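Local coordinates for protein tungsten formylmethanofuran dehydrogenase subunit E (Syntrophus aciditrophicus, PDB 3D00) that is of uncertain function but resembles a subunit of tungsten formylmethanofuran dehydrogenase, implicated in microbial methanogenesis, and binds zinc in a C-terminal treble-clef finger, at residues L102-M107 against E112-F117. Residues are numbered along the deposited sequence; the frame is centred on the assembly and turned at random.
Sequences LDVEKM and EIRNWF
With CG anti to the backbone N (chi1 -173°), Phe117 swings its ring off helix 111-117 to meet Leu102, Val104 and Met107. Met107, modelled as selenomethionine, runs extended beyond CG (chi2 171°), crossing Phe117 at about a right angle. Leu102 lies over one face of the phenyl ring: its CD2 stands 4.0 Å from the Phe117 ring centroid, 27° off the normal, a CH-pi contact, while its CB rests over the rim of the same face. Val104 comes instead at the ring edge, close to the plane, its CG2 tightly packed at 3.3 Å from CE2 of Phe117. Met107 approaches obliquely, CE 3.8 Å from Phe117 CD2 and SE 5.4 Å from the ring centroid, a Met-aromatic contact. The fold here is the alpha+beta core of the FmdE family: the chain leaves sheet strand 96-102, makes a short 3-10 turn at 104-106 and folds back as helix 111-117 against its own connecting loop. With an alanine in place of Phe117, Leu102 CD2 would probably lose the ring face beneath it, keeping the Trp116 edge alone of its two aromatic contacts, and Val104 CG2 and Met107 CE would face a gap between loop and helix. Earlier on the helix, Ile113 presents CG2 to Met107 SE at 4.0 Å, and Arg114 lays its CD beside Met107 O. Leu102 CD2 also reaches the edge of the Trp116 indole, 4.1 Å from CZ3, where Ile32 of helix 28-42 touches both side chains. Ala172 of the second subunit packs on Phe117, bringing the dimer partner to this corner of the core.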
ATOM      1  N   LEU A 102       3.559  20.006   3.037  1.00 47.02           N
ATOM      2  CA  LEU A 102       3.775  21.142   2.154  1.00 51.26           C
ATOM      3  C   LEU A 102       3.320  22.455   2.809  1.00 51.86           C
ATOM      4  O   LEU A 102       2.269  22.527   3.441  1.00 51.28           O
ATOM      5  CB  LEU A 102       3.075  20.929   0.810  1.00 53.11           C
ATOM      6  CG  LEU A 102       3.899  20.260  -0.299  1.00 54.05           C
ATOM      7  CD1 LEU A 102       4.542  19.051   0.288  1.00 53.58           C
ATOM      8  CD2 LEU A 102       3.037  19.906  -1.539  1.00 53.58           C
ATOM      9  N   ASP A 103       4.150  23.474   2.638  1.00 54.15           N
ATOM     10  CA  ASP A 103       3.951  24.798   3.202  1.00 56.70           C
ATOM     11  C   ASP A 103       3.661  25.726   2.007  1.00 56.58           C
ATOM     12  O   ASP A 103       4.573  26.145   1.293  1.00 55.58           O
ATOM     13  CB  ASP A 103       5.236  25.200   3.944  1.00 57.88           C
ATOM     14  CG  ASP A 103       5.037  26.322   4.965  1.00 59.68           C
ATOM     15  OD1 ASP A 103       4.058  26.294   5.737  1.00 60.53           O
ATOM     16  OD2 ASP A 103       5.922  27.220   5.021  1.00 61.08           O
ATOM     17  N   VAL A 104       2.379  25.999   1.763  1.00 58.91           N
ATOM     18  CA  VAL A 104       1.971  26.878   0.640  1.00 59.68           C
ATOM     19  C   VAL A 104       2.516  28.304   0.794  1.00 59.78           C
ATOM     20  O   VAL A 104       2.793  28.960  -0.226  1.00 60.01           O
ATOM     21  CB  VAL A 104       0.443  26.859   0.398  1.00 60.03           C
ATOM     22  CG1 VAL A 104       0.058  27.775  -0.791  1.00 59.90           C
ATOM     23  CG2 VAL A 104      -0.018  25.423   0.142  1.00 59.50           C
ATOM     24  N   GLU A 105       2.751  28.731   2.042  1.00 59.92           N
ATOM     25  CA  GLU A 105       3.479  29.999   2.316  1.00 61.13           C
ATOM     26  C   GLU A 105       4.828  30.073   1.580  1.00 58.77           C
ATOM     27  O   GLU A 105       5.271  31.164   1.175  1.00 59.50           O
ATOM     28  CB  GLU A 105       3.691  30.241   3.831  1.00 62.82           C
ATOM     29  CG  GLU A 105       2.548  29.724   4.788  1.00 64.64           C
ATOM     30  CD  GLU A 105       2.461  30.472   6.154  1.00 65.43           C
ATOM     31  OE1 GLU A 105       3.473  31.079   6.602  1.00 67.83           O
ATOM     32  OE2 GLU A 105       1.371  30.451   6.789  1.00 67.08           O
ATOM     33  N   LYS A 106       5.465  28.916   1.377  1.00 55.88           N
ATOM     34  CA  LYS A 106       6.746  28.843   0.662  1.00 53.75           C
ATOM     35  C   LYS A 106       6.625  28.690  -0.875  1.00 51.79           C
ATOM     36  O   LYS A 106       7.631  28.695  -1.593  1.00 51.17           O
ATOM     37  CB  LYS A 106       7.602  27.708   1.237  1.00 54.09           C
ATOM     38  CG  LYS A 106       8.122  27.943   2.664  1.00 54.46           C
HETATM   39  N   MSE A 107       5.414  28.564  -1.396  1.00 50.09           N
HETATM   40  CA  MSE A 107       5.247  28.448  -2.855  1.00 49.27           C
HETATM   41  C   MSE A 107       4.826  29.777  -3.484  1.00 50.32           C
HETATM   42  O   MSE A 107       3.680  29.925  -3.989  1.00 51.22           O
HETATM   43  CB  MSE A 107       4.190  27.421  -3.213  1.00 48.35           C
HETATM   44  CG  MSE A 107       4.339  26.086  -2.588  1.00 47.33           C
HETATM   45 SE   MSE A 107       2.748  25.204  -3.018  0.75 45.47          SE
HETATM   46  CE  MSE A 107       2.826  23.971  -1.569  1.00 46.47           C
ATOM     47  N   GLU A 112       3.359  26.941 -10.541  1.00 43.71           N
ATOM     48  CA  GLU A 112       2.982  25.634 -11.104  1.00 44.37           C
ATOM     49  C   GLU A 112       2.772  24.587 -10.028  1.00 42.53           C
ATOM     50  O   GLU A 112       1.790  23.866 -10.064  1.00 41.75           O
ATOM     51  CB  GLU A 112       3.997  25.131 -12.137  1.00 46.11           C
ATOM     52  CG  GLU A 112       3.867  25.780 -13.531  1.00 47.68           C
ATOM     53  CD  GLU A 112       2.494  25.554 -14.171  1.00 49.25           C
ATOM     54  OE1 GLU A 112       2.028  24.391 -14.242  1.00 51.72           O
ATOM     55  OE2 GLU A 112       1.880  26.549 -14.604  1.00 50.62           O
ATOM     56  N   ILE A 113       3.686  24.509  -9.066  1.00 41.78           N
ATOM     57  CA  ILE A 113       3.457  23.658  -7.913  1.00 41.72           C
ATOM     58  C   ILE A 113       2.170  24.092  -7.201  1.00 42.63           C
ATOM     59  O   ILE A 113       1.354  23.257  -6.835  1.00 41.86           O
ATOM     60  CB  ILE A 113       4.632  23.648  -6.955  1.00 40.92           C
ATOM     61  CG1 ILE A 113       5.905  23.171  -7.658  1.00 40.48           C
ATOM     62  CG2 ILE A 113       4.313  22.732  -5.761  1.00 40.87           C
ATOM     63  CD1 ILE A 113       7.104  23.113  -6.726  1.00 39.62           C
ATOM     64  N   ARG A 114       1.939  25.393  -7.055  1.00 44.39           N
ATOM     65  CA  ARG A 114       0.751  25.851  -6.350  1.00 46.79           C
ATOM     66  C   ARG A 114      -0.508  25.483  -7.099  1.00 46.02           C
ATOM     67  O   ARG A 114      -1.484  25.060  -6.495  1.00 46.27           O
ATOM     68  CB  ARG A 114       0.808  27.350  -6.120  1.00 49.47           C
ATOM     69  CG  ARG A 114      -0.290  27.900  -5.200  1.00 51.52           C
ATOM     70  CD  ARG A 114      -0.002  29.408  -4.770  1.00 52.99           C
ATOM     71  NE  ARG A 114      -0.042  30.359  -5.886  1.00 54.32           N
ATOM     72  CZ  ARG A 114      -1.142  30.681  -6.575  1.00 55.81           C
ATOM     73  NH1 ARG A 114      -2.325  30.116  -6.278  1.00 56.87           N
ATOM     74  NH2 ARG A 114      -1.069  31.566  -7.583  1.00 55.32           N
ATOM     75  N   ASN A 115      -0.492  25.621  -8.422  1.00 46.25           N
ATOM     76  CA  ASN A 115      -1.675  25.330  -9.230  1.00 46.72           C
ATOM     77  C   ASN A 115      -2.006  23.852  -9.153  1.00 45.98           C
ATOM     78  O   ASN A 115      -3.167  23.478  -9.073  1.00 45.35           O
ATOM     79  CB  ASN A 115      -1.490  25.764 -10.700  1.00 48.45           C
ATOM     80  CG  ASN A 115      -1.491  27.304 -10.893  1.00 49.64           C
ATOM     81  OD1 ASN A 115      -1.953  28.067 -10.029  1.00 50.88           O
ATOM     82  ND2 ASN A 115      -0.947  27.755 -12.027  1.00 49.10           N
ATOM     83  N   TRP A 116      -0.964  23.024  -9.170  1.00 46.03           N
ATOM     84  CA  TRP A 116      -1.077  21.571  -8.965  1.00 45.66           C
ATOM     85  C   TRP A 116      -1.608  21.241  -7.561  1.00 44.98           C
ATOM     86  O   TRP A 116      -2.561  20.485  -7.407  1.00 43.37           O
ATOM     87  CB  TRP A 116       0.294  20.877  -9.175  1.00 46.26           C
ATOM     88  CG  TRP A 116       0.286  19.438  -8.693  1.00 46.05           C
ATOM     89  CD1 TRP A 116      -0.206  18.354  -9.360  1.00 46.52           C
ATOM     90  CD2 TRP A 116       0.726  18.957  -7.424  1.00 46.66           C
ATOM     91  NE1 TRP A 116      -0.093  17.228  -8.596  1.00 46.15           N
ATOM     92  CE2 TRP A 116       0.474  17.561  -7.398  1.00 46.65           C
ATOM     93  CE3 TRP A 116       1.313  19.565  -6.301  1.00 46.72           C
ATOM     94  CZ2 TRP A 116       0.802  16.768  -6.317  1.00 46.05           C
ATOM     95  CZ3 TRP A 116       1.633  18.781  -5.215  1.00 46.67           C
ATOM     96  CH2 TRP A 116       1.366  17.382  -5.224  1.00 46.74           C
ATOM     97  N   PHE A 117      -0.968  21.812  -6.542  1.00 45.98           N
ATOM     98  CA  PHE A 117      -1.318  21.491  -5.166  1.00 47.25           C
ATOM     99  C   PHE A 117      -2.763  21.876  -4.908  1.00 47.50           C
ATOM    100  O   PHE A 117      -3.499  21.103  -4.347  1.00 46.68           O
ATOM    101  CB  PHE A 117      -0.352  22.166  -4.169  1.00 48.51           C
ATOM    102  CG  PHE A 117      -0.557  21.749  -2.731  1.00 48.82           C
ATOM    103  CD1 PHE A 117      -0.524  20.412  -2.364  1.00 49.94           C
ATOM    104  CD2 PHE A 117      -0.771  22.689  -1.743  1.00 49.36           C
ATOM    105  CE1 PHE A 117      -0.709  20.029  -1.038  1.00 49.58           C
ATOM    106  CE2 PHE A 117      -0.954  22.304  -0.426  1.00 49.49           C
ATOM    107  CZ  PHE A 117      -0.932  20.966  -0.081  1.00 49.16           C
TER